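Local coordinates for probable transcriptional regulatory protein aq_1575 (Aquifex aeolicus, PDB 1LFP) that probably binds DNA and takes part in regulating transcription, at residues 24-29 with 59-65; 83-87 with 106-110; 139-143 with 192-197; 147-153 with 166-171. One frame throughout, in Å; residues are numbered along the deposited sequence.

Contact 1 (24-29 with 59-65)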
loop_
_atom_site.group_PDB
_atom_site.type_symbol
_atom_site.label_atom_id
_atom_site.label_comp_id
_atom_site.label_asym_id
_atom_site.label_seq_id
_atom_site.Cartn_x
_atom_site.Cartn_y
_atom_site.Cartn_z
ATOM N N LEU A 24 4.683 -11.358 2.811
ATOM C CA LEU A 24 3.330 -10.821 2.749
ATOM C C LEU A 24 2.638 -10.946 4.127
ATOM O O LEU A 24 2.034 -9.989 4.642
ATOM C CB LEU A 24 2.526 -11.585 1.714
ATOM C CG LEU A 24 1.068 -11.166 1.593
ATOM C CD1 LEU A 24 1.002 -9.856 0.865
ATOM C CD2 LEU A 24 0.241 -12.278 0.915
ATOM N N PHE A 25 2.722 -12.121 4.722
ATOM C CA PHE A 25 2.095 -12.330 6.037
ATOM C C PHE A 25 2.687 -11.444 7.104
ATOM O O PHE A 25 1.990 -11.022 8.047
ATOM C CB PHE A 25 2.226 -13.785 6.461
ATOM C CG PHE A 25 1.404 -14.729 5.624
ATOM C CD1 PHE A 25 1.495 -16.107 5.810
ATOM C CD2 PHE A 25 0.485 -14.232 4.702
ATOM C CE1 PHE A 25 0.650 -16.982 5.078
ATOM C CE2 PHE A 25 -0.349 -15.083 3.975
ATOM C CZ PHE A 25 -0.267 -16.460 4.167
ATOM N N SER A 26 3.979 -11.188 6.988
ATOM C CA SER A 26 4.629 -10.338 7.966
ATOM C C SER A 26 3.956 -8.968 7.920
ATOM O O SER A 26 3.655 -8.380 8.959
ATOM C CB SER A 26 6.124 -10.263 7.672
ATOM O OG SER A 26 6.745 -9.339 8.551
ATOM N N LYS A 27 3.701 -8.468 6.715
ATOM C CA LYS A 27 3.057 -7.175 6.541
ATOM C C LYS A 27 1.593 -7.242 6.961
ATOM O O LYS A 27 1.063 -6.276 7.536
ATOM C CB LYS A 27 3.232 -6.711 5.082
ATOM C CG LYS A 27 4.737 -6.456 4.786
ATOM C CD LYS A 27 5.088 -5.944 3.389
ATOM C CE LYS A 27 6.605 -5.563 3.344
ATOM N NZ LYS A 27 6.987 -4.962 2.048
ATOM N N LEU A 28 0.919 -8.371 6.721
ATOM C CA LEU A 28 -0.473 -8.420 7.149
ATOM C C LEU A 28 -0.557 -8.436 8.683
ATOM O O LEU A 28 -1.478 -7.861 9.261
ATOM C CB LEU A 28 -1.176 -9.632 6.557
ATOM C CG LEU A 28 -1.668 -9.425 5.109
ATOM C CD1 LEU A 28 -2.899 -8.550 5.116
ATOM C CD2 LEU A 28 -0.606 -8.792 4.258
ATOM N N ILE A 29 0.395 -9.108 9.310
ATOM C CA ILE A 29 0.464 -9.181 10.772
ATOM C C ILE A 29 0.652 -7.759 11.321
ATOM O O ILE A 29 -0.019 -7.361 12.302
ATOM C CB ILE A 29 1.652 -10.059 11.191
ATOM C CG1 ILE A 29 1.322 -11.533 10.864
ATOM C CG2 ILE A 29 1.963 -9.826 12.675
ATOM C CD1 ILE A 29 2.407 -12.511 11.199
ATOM N N ALA A 59 -5.879 -14.246 2.166
ATOM C CA ALA A 59 -4.539 -14.616 1.737
ATOM C C ALA A 59 -4.095 -15.960 2.299
ATOM O O ALA A 59 -2.942 -16.360 2.146
ATOM C CB ALA A 59 -3.561 -13.522 2.145
ATOM N N ASN A 60 -5.019 -16.634 2.982
ATOM C CA ASN A 60 -4.767 -17.930 3.547
ATOM C C ASN A 60 -3.800 -17.889 4.718
ATOM O O ASN A 60 -3.056 -18.830 4.931
ATOM C CB ASN A 60 -4.255 -18.881 2.453
ATOM C CG ASN A 60 -5.360 -19.321 1.496
ATOM O OD1 ASN A 60 -5.090 -19.763 0.374
ATOM N ND2 ASN A 60 -6.614 -19.223 1.949
HETATM N N MSE A 61 -3.800 -16.799 5.474
HETATM C CA MSE A 61 -2.910 -16.736 6.644
HETATM C C MSE A 61 -3.651 -17.512 7.736
HETATM O O MSE A 61 -4.865 -17.339 7.943
HETATM C CB MSE A 61 -2.658 -15.296 7.091
HETATM C CG MSE A 61 -1.413 -15.154 8.008
HETATM SE SE MSE A 61 -0.906 -13.432 8.357
HETATM C CE MSE A 61 -2.093 -13.324 9.580
ATOM N N PRO A 62 -2.939 -18.400 8.424
ATOM C CA PRO A 62 -3.519 -19.225 9.502
ATOM C C PRO A 62 -4.290 -18.348 10.471
ATOM O O PRO A 62 -3.836 -17.286 10.851
ATOM C CB PRO A 62 -2.296 -19.888 10.136
ATOM C CG PRO A 62 -1.325 -20.028 8.941
ATOM C CD PRO A 62 -1.502 -18.679 8.223
ATOM N N TRP A 63 -5.475 -18.777 10.853
ATOM C CA TRP A 63 -6.250 -17.951 11.757
ATOM C C TRP A 63 -5.535 -17.760 13.080
ATOM O O TRP A 63 -5.747 -16.773 13.759
ATOM C CB TRP A 63 -7.624 -18.583 11.977
ATOM C CG TRP A 63 -8.433 -18.689 10.703
ATOM C CD1 TRP A 63 -8.042 -18.357 9.422
ATOM C CD2 TRP A 63 -9.777 -19.156 10.606
ATOM N NE1 TRP A 63 -9.083 -18.593 8.543
ATOM C CE2 TRP A 63 -10.154 -19.088 9.245
ATOM C CE3 TRP A 63 -10.702 -19.628 11.544
ATOM C CZ2 TRP A 63 -11.430 -19.481 8.796
ATOM C CZ3 TRP A 63 -11.983 -20.019 11.098
ATOM C CH2 TRP A 63 -12.324 -19.941 9.735
ATOM N N GLU A 64 -4.704 -18.716 13.462
ATOM C CA GLU A 64 -3.972 -18.613 14.716
ATOM C C GLU A 64 -3.025 -17.419 14.648
ATOM O O GLU A 64 -2.749 -16.768 15.650
ATOM C CB GLU A 64 -3.207 -19.903 14.947
ATOM C CG GLU A 64 -2.542 -20.380 13.676
ATOM C CD GLU A 64 -3.202 -21.623 13.077
ATOM O OE1 GLU A 64 -4.413 -21.569 12.655
ATOM O OE2 GLU A 64 -2.469 -22.648 13.037
ATOM N N ASN A 65 -2.520 -17.102 13.462
ATOM C CA ASN A 65 -1.639 -15.929 13.349
ATOM C C ASN A 65 -2.400 -14.622 13.434
ATOM O O ASN A 65 -1.872 -13.606 13.853
ATOM C CB ASN A 65 -0.883 -15.926 12.023
ATOM C CG ASN A 65 0.318 -16.820 12.054
ATOM O OD1 ASN A 65 1.408 -16.434 12.544
ATOM N ND2 ASN A 65 0.143 -18.036 11.539
#
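Met61, a selenomethionine, is the main bump of this contact. Its side chain lies in a hollow on helix 21-39 lined by Phe25, Leu28 and Ile29. The SE atom of Met61 sits 3.7 Å from Phe25 CB, 3.9 Å from Ile29 CG1 and 4.2 Å from Leu28 CB. Met61 CG stands over the face of the Phe25 ring, 3.7 Å from its centroid, as a CH-pi contact. Met61 SE lies oblique to the Phe25 ring, 4.3 Å from its centroid, a Met-aromatic contact. The hollow faces the turn between helices 47-58 and 63-74 of the helical N-terminal region. A Schellman motif with Asn60 as its C-prime residue ends the first of these helices, and Pro62 is the N-cap of the next. The Phe25 ring in turn reaches into the bend of this turn. Phe25 CE2 is 4.0 Å from Ala59 CB, and Phe25 CE1 is 4.2 Å from Pro62 CD. One helical turn after Phe25, Ile29 CD1 comes within 4.3 Å of Asn65 OD1.

Contact 2 (83-87 with 106-110)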
loop_
_atom_site.group_PDB
_atom_site.type_symbol
_atom_site.label_atom_id
_atom_site.label_comp_id
_atom_site.label_asym_id
_atom_site.label_seq_id
_atom_site.Cartn_x
_atom_site.Cartn_y
_atom_site.Cartn_z
ATOM N N GLU A 83 4.730 1.290 15.455
ATOM C CA GLU A 83 4.061 2.544 15.092
ATOM C C GLU A 83 4.234 2.792 13.590
ATOM O O GLU A 83 5.152 2.252 12.977
ATOM C CB GLU A 83 4.649 3.738 15.844
ATOM C CG GLU A 83 3.655 4.884 16.125
ATOM C CD GLU A 83 2.721 5.225 14.955
ATOM O OE1 GLU A 83 1.694 4.525 14.764
ATOM O OE2 GLU A 83 3.022 6.199 14.224
ATOM N N GLU A 84 3.349 3.605 13.028
ATOM C CA GLU A 84 3.385 3.963 11.596
ATOM C C GLU A 84 4.219 5.219 11.418
ATOM O O GLU A 84 4.015 6.196 12.137
ATOM C CB GLU A 84 1.983 4.222 11.047
ATOM C CG GLU A 84 0.988 3.095 11.238
ATOM C CD GLU A 84 -0.314 3.306 10.482
ATOM O OE1 GLU A 84 -0.514 2.633 9.451
ATOM O OE2 GLU A 84 -1.149 4.138 10.906
ATOM N N VAL A 85 5.168 5.190 10.487
ATOM C CA VAL A 85 6.015 6.351 10.234
ATOM C C VAL A 85 5.944 6.623 8.735
ATOM O O VAL A 85 5.846 5.694 7.960
ATOM C CB VAL A 85 7.489 6.084 10.663
ATOM C CG1 VAL A 85 7.990 4.798 10.074
ATOM C CG2 VAL A 85 8.392 7.233 10.228
ATOM N N ILE A 86 5.952 7.891 8.359
ATOM C CA ILE A 86 5.920 8.247 6.957
ATOM C C ILE A 86 7.244 8.823 6.580
ATOM O O ILE A 86 7.703 9.797 7.187
ATOM C CB ILE A 86 4.828 9.276 6.676
ATOM C CG1 ILE A 86 3.487 8.656 7.060
ATOM C CG2 ILE A 86 4.876 9.704 5.211
ATOM C CD1 ILE A 86 3.353 7.277 6.504
ATOM N N TYR A 87 7.900 8.217 5.591
ATOM C CA TYR A 87 9.168 8.744 5.127
ATOM C C TYR A 87 8.911 9.454 3.818
ATOM O O TYR A 87 7.963 9.128 3.097
ATOM C CB TYR A 87 10.200 7.634 4.915
ATOM C CG TYR A 87 10.629 7.014 6.203
ATOM C CD1 TYR A 87 11.541 7.661 7.051
ATOM C CD2 TYR A 87 10.096 5.804 6.605
ATOM C CE1 TYR A 87 11.888 7.098 8.255
ATOM C CE2 TYR A 87 10.436 5.230 7.814
ATOM C CZ TYR A 87 11.332 5.886 8.634
ATOM O OH TYR A 87 11.622 5.281 9.843
ATOM N N ARG A 106 12.108 2.961 14.935
ATOM C CA ARG A 106 12.242 4.037 13.964
ATOM C C ARG A 106 13.657 4.375 13.497
ATOM O O ARG A 106 13.895 4.544 12.301
ATOM C CB ARG A 106 11.583 5.302 14.521
ATOM C CG ARG A 106 10.132 5.469 14.128
ATOM C CD ARG A 106 9.440 6.522 14.978
ATOM N NE ARG A 106 8.916 5.953 16.214
ATOM C CZ ARG A 106 7.894 5.102 16.276
ATOM N NH1 ARG A 106 7.272 4.722 15.170
ATOM N NH2 ARG A 106 7.509 4.611 17.448
ATOM N N ASN A 107 14.601 4.496 14.429
ATOM C CA ASN A 107 15.981 4.829 14.065
ATOM C C ASN A 107 16.554 3.787 13.104
ATOM O O ASN A 107 17.247 4.117 12.134
ATOM C CB ASN A 107 16.840 4.919 15.336
ATOM C CG ASN A 107 18.297 5.236 15.052
ATOM O OD1 ASN A 107 18.625 6.202 14.351
ATOM N ND2 ASN A 107 19.190 4.422 15.612
ATOM N N ARG A 108 16.239 2.529 13.383
ATOM C CA ARG A 108 16.710 1.406 12.589
ATOM C C ARG A 108 16.142 1.503 11.175
ATOM O O ARG A 108 16.885 1.489 10.191
ATOM C CB ARG A 108 16.261 0.100 13.247
ATOM C CG ARG A 108 17.288 -1.003 13.151
ATOM C CD ARG A 108 16.752 -2.230 12.445
ATOM N NE ARG A 108 15.510 -2.747 13.010
ATOM C CZ ARG A 108 14.297 -2.313 12.677
ATOM N NH1 ARG A 108 14.167 -1.346 11.793
ATOM N NH2 ARG A 108 13.210 -2.860 13.199
ATOM N N THR A 109 14.827 1.612 11.107
ATOM C CA THR A 109 14.135 1.731 9.829
ATOM C C THR A 109 14.605 2.948 9.034
ATOM O O THR A 109 14.832 2.868 7.822
ATOM C CB THR A 109 12.642 1.827 10.040
ATOM O OG1 THR A 109 12.209 0.703 10.807
ATOM C CG2 THR A 109 11.902 1.787 8.709
ATOM N N THR A 110 14.780 4.077 9.705
ATOM C CA THR A 110 15.225 5.273 9.008
ATOM C C THR A 110 16.550 5.054 8.322
ATOM O O THR A 110 16.761 5.456 7.167
ATOM C CB THR A 110 15.340 6.474 9.977
ATOM O OG1 THR A 110 14.044 6.748 10.509
ATOM C CG2 THR A 110 15.856 7.712 9.246
#
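Strand 83-87 and helix 106-110 run in roughly the same direction, their axes 33° apart and 10.6 Å at closest approach. By CA position, Val85 lies nearest Arg106 and Tyr87 nearest Thr110. The CA-to-CB bonds of Glu83, Val85 and Tyr87 point toward the helix, following the alternation of a strand. This is a helix laid on a sheet, and strand 95-103 lies between the two segments in the chain. Tyr87 spans the gap. Tyr87 OH donates a hydrogen bond to Thr110 OG1 at 2.9 Å, and Thr110 OG1 donates to Arg106 O at 2.8 Å. The Tyr87 OH also lies 3.6 Å from Thr109 CB, while the hydroxyl of Thr109 bonds Thr103. Val85 CB meets the aliphatic part of Arg106 at CG, 4.4 Å away. Glu83 OE2 is 4.6 Å from Arg106 NH1, beyond a salt bridge, and the place of NH1 is uncertain. The directed bond is therefore the one from Tyr87, and it feeds a short hydroxyl chain ending on a helix carbonyl.

Contact 3 (139-143 with 192-197)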
loop_
_atom_site.group_PDB
_atom_site.type_symbol
_atom_site.label_atom_id
_atom_site.label_comp_id
_atom_site.label_asym_id
_atom_site.label_seq_id
_atom_site.Cartn_x
_atom_site.Cartn_y
_atom_site.Cartn_z
ATOM N N TYR A 139 -8.039 3.661 -1.002
ATOM C CA TYR A 139 -7.589 2.922 -2.158
ATOM C C TYR A 139 -8.180 1.523 -2.113
ATOM O O TYR A 139 -8.033 0.821 -1.124
ATOM C CB TYR A 139 -6.059 2.872 -2.080
ATOM C CG TYR A 139 -5.375 2.058 -3.117
ATOM C CD1 TYR A 139 -4.990 0.746 -2.859
ATOM C CD2 TYR A 139 -5.018 2.635 -4.339
ATOM C CE1 TYR A 139 -4.243 0.026 -3.793
ATOM C CE2 TYR A 139 -4.283 1.930 -5.279
ATOM C CZ TYR A 139 -3.899 0.626 -5.005
ATOM O OH TYR A 139 -3.192 -0.087 -5.956
ATOM N N ILE A 140 -8.838 1.133 -3.201
ATOM C CA ILE A 140 -9.478 -0.170 -3.309
ATOM C C ILE A 140 -8.993 -0.899 -4.533
ATOM O O ILE A 140 -8.945 -0.311 -5.619
ATOM C CB ILE A 140 -11.017 -0.001 -3.398
ATOM C CG1 ILE A 140 -11.527 0.553 -2.055
ATOM C CG2 ILE A 140 -11.677 -1.363 -3.760
ATOM C CD1 ILE A 140 -12.991 1.096 -2.075
ATOM N N GLU A 141 -8.631 -2.172 -4.370
ATOM C CA GLU A 141 -8.164 -2.980 -5.489
ATOM C C GLU A 141 -9.205 -4.046 -5.764
ATOM O O GLU A 141 -9.744 -4.620 -4.835
ATOM C CB GLU A 141 -6.818 -3.657 -5.171
ATOM C CG GLU A 141 -5.618 -2.875 -5.706
ATOM C CD GLU A 141 -4.270 -3.424 -5.257
ATOM O OE1 GLU A 141 -4.118 -4.672 -5.169
ATOM O OE2 GLU A 141 -3.357 -2.592 -5.004
ATOM N N VAL A 142 -9.486 -4.277 -7.040
ATOM C CA VAL A 142 -10.467 -5.294 -7.453
ATOM C C VAL A 142 -9.850 -6.092 -8.583
ATOM O O VAL A 142 -9.326 -5.545 -9.558
ATOM C CB VAL A 142 -11.809 -4.638 -7.911
ATOM C CG1 VAL A 142 -11.536 -3.492 -8.796
ATOM C CG2 VAL A 142 -12.704 -5.648 -8.636
ATOM N N PRO A 143 -9.896 -7.414 -8.467
ATOM C CA PRO A 143 -9.337 -8.316 -9.477
ATOM C C PRO A 143 -9.928 -8.193 -10.890
ATOM O O PRO A 143 -11.123 -8.376 -11.109
ATOM C CB PRO A 143 -9.529 -9.703 -8.846
ATOM C CG PRO A 143 -10.609 -9.521 -7.817
ATOM C CD PRO A 143 -10.329 -8.142 -7.268
ATOM N N VAL A 192 -19.080 -6.746 -6.340
ATOM C CA VAL A 192 -17.679 -6.539 -6.683
ATOM C C VAL A 192 -16.720 -7.105 -5.636
ATOM O O VAL A 192 -16.820 -6.753 -4.461
ATOM C CB VAL A 192 -17.367 -5.025 -6.827
ATOM C CG1 VAL A 192 -15.920 -4.841 -7.368
ATOM C CG2 VAL A 192 -18.370 -4.354 -7.738
ATOM N N PRO A 193 -15.807 -8.010 -6.038
ATOM C CA PRO A 193 -14.846 -8.584 -5.090
ATOM C C PRO A 193 -13.764 -7.553 -4.731
ATOM O O PRO A 193 -13.294 -6.815 -5.599
ATOM C CB PRO A 193 -14.274 -9.764 -5.854
ATOM C CG PRO A 193 -14.310 -9.298 -7.263
ATOM C CD PRO A 193 -15.643 -8.589 -7.378
ATOM N N ILE A 194 -13.348 -7.516 -3.465
ATOM C CA ILE A 194 -12.339 -6.551 -3.050
ATOM C C ILE A 194 -11.054 -7.285 -2.710
ATOM O O ILE A 194 -11.075 -8.176 -1.868
ATOM C CB ILE A 194 -12.773 -5.801 -1.796
ATOM C CG1 ILE A 194 -14.118 -5.122 -2.026
ATOM C CG2 ILE A 194 -11.661 -4.823 -1.375
ATOM C CD1 ILE A 194 -14.165 -4.220 -3.246
ATOM N N GLU A 195 -9.951 -6.899 -3.348
ATOM C CA GLU A 195 -8.675 -7.538 -3.065
ATOM C C GLU A 195 -7.975 -6.790 -1.942
ATOM O O GLU A 195 -7.382 -7.405 -1.062
ATOM C CB GLU A 195 -7.795 -7.569 -4.306
ATOM C CG GLU A 195 -6.477 -8.271 -4.094
ATOM C CD GLU A 195 -5.730 -8.508 -5.392
ATOM O OE1 GLU A 195 -6.222 -9.310 -6.222
ATOM O OE2 GLU A 195 -4.661 -7.890 -5.586
ATOM N N LYS A 196 -8.051 -5.463 -1.973
ATOM C CA LYS A 196 -7.442 -4.631 -0.933
ATOM C C LYS A 196 -8.225 -3.351 -0.777
ATOM O O LYS A 196 -8.744 -2.838 -1.764
ATOM C CB LYS A 196 -6.003 -4.237 -1.286
ATOM C CG LYS A 196 -5.009 -5.383 -1.389
ATOM C CD LYS A 196 -3.578 -4.830 -1.488
ATOM C CE LYS A 196 -2.541 -5.944 -1.518
ATOM N NZ LYS A 196 -1.147 -5.419 -1.459
ATOM N N ALA A 197 -8.267 -2.850 0.458
ATOM C CA ALA A 197 -8.930 -1.599 0.831
ATOM C C ALA A 197 -8.071 -0.944 1.914
ATOM O O ALA A 197 -7.986 -1.428 3.043
ATOM C CB ALA A 197 -10.346 -1.871 1.368
HETATM O O HOH W 1 -1.462 -3.434 -3.143
#
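Apolar side chains meet along the face of Ile140 and Ala197. Ile140 CG2 touches Ile194 CD1 at 3.8 Å, and Ile140 CG1 lies 4.4 Å from Ala197 CB. Val142 CG2 reaches Val192 CG1 at 3.5 Å. Beyond it, Pro143 CG meets Pro193 CG at 3.7 Å. The backbones pair as antiparallel strands. Glu141 N donates to Lys196 O at 2.7 Å. Glu141 O accepts from Glu195 N at 2.7 Å and, weakly, from Lys196 N at 3.4 Å. Two residues thus face Glu141, a classic beta bulge. On the opposite face lies the polar edge. Tyr139 OH donates to Glu141 OE2 at 2.7 Å. A water bridges Glu141 OE2, 2.8 Å away, to Lys196 NZ at 2.6 Å. The like-charged Glu141 OE1 and Glu195 OE2 are 3.3 Å apart. Strand 196-203 is an outer strand of a four-stranded antiparallel sheet, and strand 134-143 pairs on its other side with strand 170-175. Helix 180-188 packs on Ile140 and Ala197, and helix 149-159 on Val142 and Val192.

Contact 4 (147-153 with 166-171)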
loop_
_atom_site.group_PDB
_atom_site.type_symbol
_atom_site.label_atom_id
_atom_site.label_comp_id
_atom_site.label_asym_id
_atom_site.label_seq_id
_atom_site.Cartn_x
_atom_site.Cartn_y
_atom_site.Cartn_z
ATOM N N VAL A 147 -13.858 -9.483 -12.954
ATOM C CA VAL A 147 -14.893 -8.532 -13.347
ATOM C C VAL A 147 -14.739 -8.129 -14.804
ATOM O O VAL A 147 -14.385 -8.947 -15.648
ATOM C CB VAL A 147 -14.859 -7.261 -12.481
ATOM C CG1 VAL A 147 -15.038 -7.621 -11.006
ATOM C CG2 VAL A 147 -13.555 -6.517 -12.705
ATOM N N SER A 148 -14.999 -6.862 -15.093
ATOM C CA SER A 148 -14.909 -6.359 -16.451
ATOM C C SER A 148 -14.556 -4.887 -16.391
ATOM O O SER A 148 -14.801 -4.228 -15.379
ATOM C CB SER A 148 -16.255 -6.548 -17.135
ATOM O OG SER A 148 -17.010 -7.521 -16.431
ATOM N N GLU A 149 -13.962 -4.370 -17.459
ATOM C CA GLU A 149 -13.613 -2.960 -17.471
ATOM C C GLU A 149 -14.921 -2.190 -17.395
ATOM O O GLU A 149 -15.089 -1.311 -16.553
ATOM C CB GLU A 149 -12.885 -2.577 -18.761
ATOM C CG GLU A 149 -11.391 -2.352 -18.634
ATOM C CD GLU A 149 -10.609 -3.646 -18.565
ATOM O OE1 GLU A 149 -10.780 -4.394 -17.581
ATOM O OE2 GLU A 149 -9.827 -3.920 -19.501
ATOM N N GLU A 150 -15.859 -2.567 -18.260
ATOM C CA GLU A 150 -17.147 -1.893 -18.352
ATOM C C GLU A 150 -18.017 -1.919 -17.100
ATOM O O GLU A 150 -18.421 -0.870 -16.598
ATOM C CB GLU A 150 -17.947 -2.458 -19.523
ATOM C CG GLU A 150 -19.198 -1.650 -19.847
ATOM C CD GLU A 150 -20.079 -2.316 -20.886
ATOM O OE1 GLU A 150 -21.107 -1.718 -21.267
ATOM O OE2 GLU A 150 -19.747 -3.438 -21.318
ATOM N N GLU A 151 -18.322 -3.122 -16.618
ATOM C CA GLU A 151 -19.167 -3.292 -15.441
ATOM C C GLU A 151 -18.598 -2.577 -14.235
ATOM O O GLU A 151 -19.317 -1.898 -13.500
ATOM C CB GLU A 151 -19.321 -4.781 -15.118
ATOM C CG GLU A 151 -19.673 -5.060 -13.675
ATOM C CD GLU A 151 -18.923 -6.259 -13.115
ATOM O OE1 GLU A 151 -18.690 -6.286 -11.886
ATOM O OE2 GLU A 151 -18.571 -7.172 -13.896
ATOM N N LEU A 152 -17.299 -2.732 -14.039
ATOM C CA LEU A 152 -16.644 -2.121 -12.916
ATOM C C LEU A 152 -16.598 -0.603 -13.014
ATOM O O LEU A 152 -16.810 0.100 -12.018
ATOM C CB LEU A 152 -15.230 -2.644 -12.789
ATOM C CG LEU A 152 -14.602 -2.036 -11.544
ATOM C CD1 LEU A 152 -15.031 -2.841 -10.321
ATOM C CD2 LEU A 152 -13.107 -1.997 -11.697
ATOM N N LEU A 153 -16.302 -0.103 -14.213
ATOM C CA LEU A 153 -16.231 1.334 -14.429
ATOM C C LEU A 153 -17.586 1.914 -14.037
ATOM O O LEU A 153 -17.646 2.935 -13.360
ATOM C CB LEU A 153 -15.896 1.632 -15.904
ATOM C CG LEU A 153 -14.562 2.315 -16.304
ATOM C CD1 LEU A 153 -13.477 2.139 -15.267
ATOM C CD2 LEU A 153 -14.109 1.747 -17.633
ATOM N N PRO A 166 -8.505 1.414 -14.779
ATOM C CA PRO A 166 -8.493 -0.018 -15.096
ATOM C C PRO A 166 -7.078 -0.565 -15.014
ATOM O O PRO A 166 -6.108 0.197 -15.053
ATOM C CB PRO A 166 -9.036 -0.070 -16.526
ATOM C CG PRO A 166 -9.806 1.217 -16.683
ATOM C CD PRO A 166 -8.931 2.202 -15.949
ATOM N N GLY A 167 -6.968 -1.885 -14.906
ATOM C CA GLY A 167 -5.675 -2.537 -14.831
ATOM C C GLY A 167 -5.694 -3.857 -15.581
ATOM O O GLY A 167 -6.755 -4.416 -15.854
ATOM N N GLU A 168 -4.514 -4.358 -15.926
ATOM C CA GLU A 168 -4.412 -5.616 -16.657
ATOM C C GLU A 168 -4.647 -6.768 -15.705
ATOM O O GLU A 168 -5.098 -7.839 -16.094
ATOM C CB GLU A 168 -3.019 -5.752 -17.280
ATOM C CG GLU A 168 -2.865 -5.125 -18.654
ATOM C CD GLU A 168 -3.668 -5.850 -19.723
ATOM O OE1 GLU A 168 -3.499 -5.518 -20.916
ATOM O OE2 GLU A 168 -4.466 -6.750 -19.377
ATOM N N GLU A 169 -4.329 -6.521 -14.444
ATOM C CA GLU A 169 -4.451 -7.513 -13.395
ATOM C C GLU A 169 -5.380 -7.013 -12.302
ATOM O O GLU A 169 -6.117 -7.776 -11.685
ATOM C CB GLU A 169 -3.069 -7.770 -12.820
ATOM C CG GLU A 169 -2.246 -6.498 -12.727
ATOM C CD GLU A 169 -0.762 -6.779 -12.708
ATOM O OE1 GLU A 169 0.040 -5.815 -12.670
ATOM O OE2 GLU A 169 -0.401 -7.975 -12.736
ATOM N N VAL A 170 -5.323 -5.715 -12.050
ATOM C CA VAL A 170 -6.168 -5.151 -11.029
ATOM C C VAL A 170 -6.695 -3.780 -11.412
ATOM O O VAL A 170 -6.056 -3.001 -12.136
ATOM C CB VAL A 170 -5.428 -5.082 -9.669
ATOM C CG1 VAL A 170 -4.254 -4.103 -9.741
ATOM C CG2 VAL A 170 -6.391 -4.683 -8.585
ATOM N N HIS A 171 -7.896 -3.505 -10.941
ATOM C CA HIS A 171 -8.522 -2.227 -11.200
ATOM C C HIS A 171 -8.349 -1.489 -9.896
ATOM O O HIS A 171 -8.368 -2.093 -8.838
ATOM C CB HIS A 171 -9.991 -2.435 -11.555
ATOM C CG HIS A 171 -10.198 -3.239 -12.807
ATOM N ND1 HIS A 171 -9.529 -2.969 -13.984
ATOM C CD2 HIS A 171 -11.044 -4.261 -13.082
ATOM C CE1 HIS A 171 -9.962 -3.786 -14.929
ATOM N NE2 HIS A 171 -10.884 -4.580 -14.409
#
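The start of helix 149-159 packs here against the turn that leads into strand 170-175, at one end of the four-stranded antiparallel sheet. Strand 134-143 passes into this helix through a short loop and is also the sheet neighbour of strand 170-175. The contact therefore ties the helix back to the next strand over. His171 is at its centre. Its CA-to-CB bond points toward the helix, and its side chain lies among Val147, Glu149 and Leu152. Val147 CG2 approaches the edge of the His171 imidazole at CD2, 3.4 Å away. Leu152 packs beside His171. Farther out, Glu149 CG packs on Pro166 CB at 3.9 Å, and Leu153 CD1 meets Pro166 CG at 4.0 Å. The carboxylate of Glu149 is also beside the imidazole, but makes no hydrogen bond to it, and the modelled approach is too tight to interpret. Ser148 is the N-cap residue, yet its side chain makes no capping bond. Ser148 OG donates instead to Glu151 OE2 at 3.0 Å. Within the turn, Gly167 N donates to His171 ND1 at 2.9 Å. ND1 is the acceptor in that bond, so it carries no proton there. The bond fixes the ring on its own turn, and no hydrogen bond crosses to the helix. Across the two segments the contact is side-chain packing, with Val142 of strand 134-143 touching both sides.

Overall arrangement
Contact 1 lies at the surface and joins helical elements of the N-terminal region. The other three lie in the second and third domains and are partly buried. Contacts 3 and 4 share one antiparallel sheet. They touch where Val142 O meets His171 N at 2.8 Å, a probable hydrogen bond, and their centres are 11 Å apart. Contact 2 belongs to the other, mixed sheet, across the chain's centre, about 27 Å from contact 3 and 35 Å from contact 4, centre to centre. Chemistry follows place. Strand pairing gives contact 3 its backbone bonds. Helix-on-sheet contact 2 has one side-chain hydrogen bond across, whereas contacts 1 and 4 have none and rest on packing.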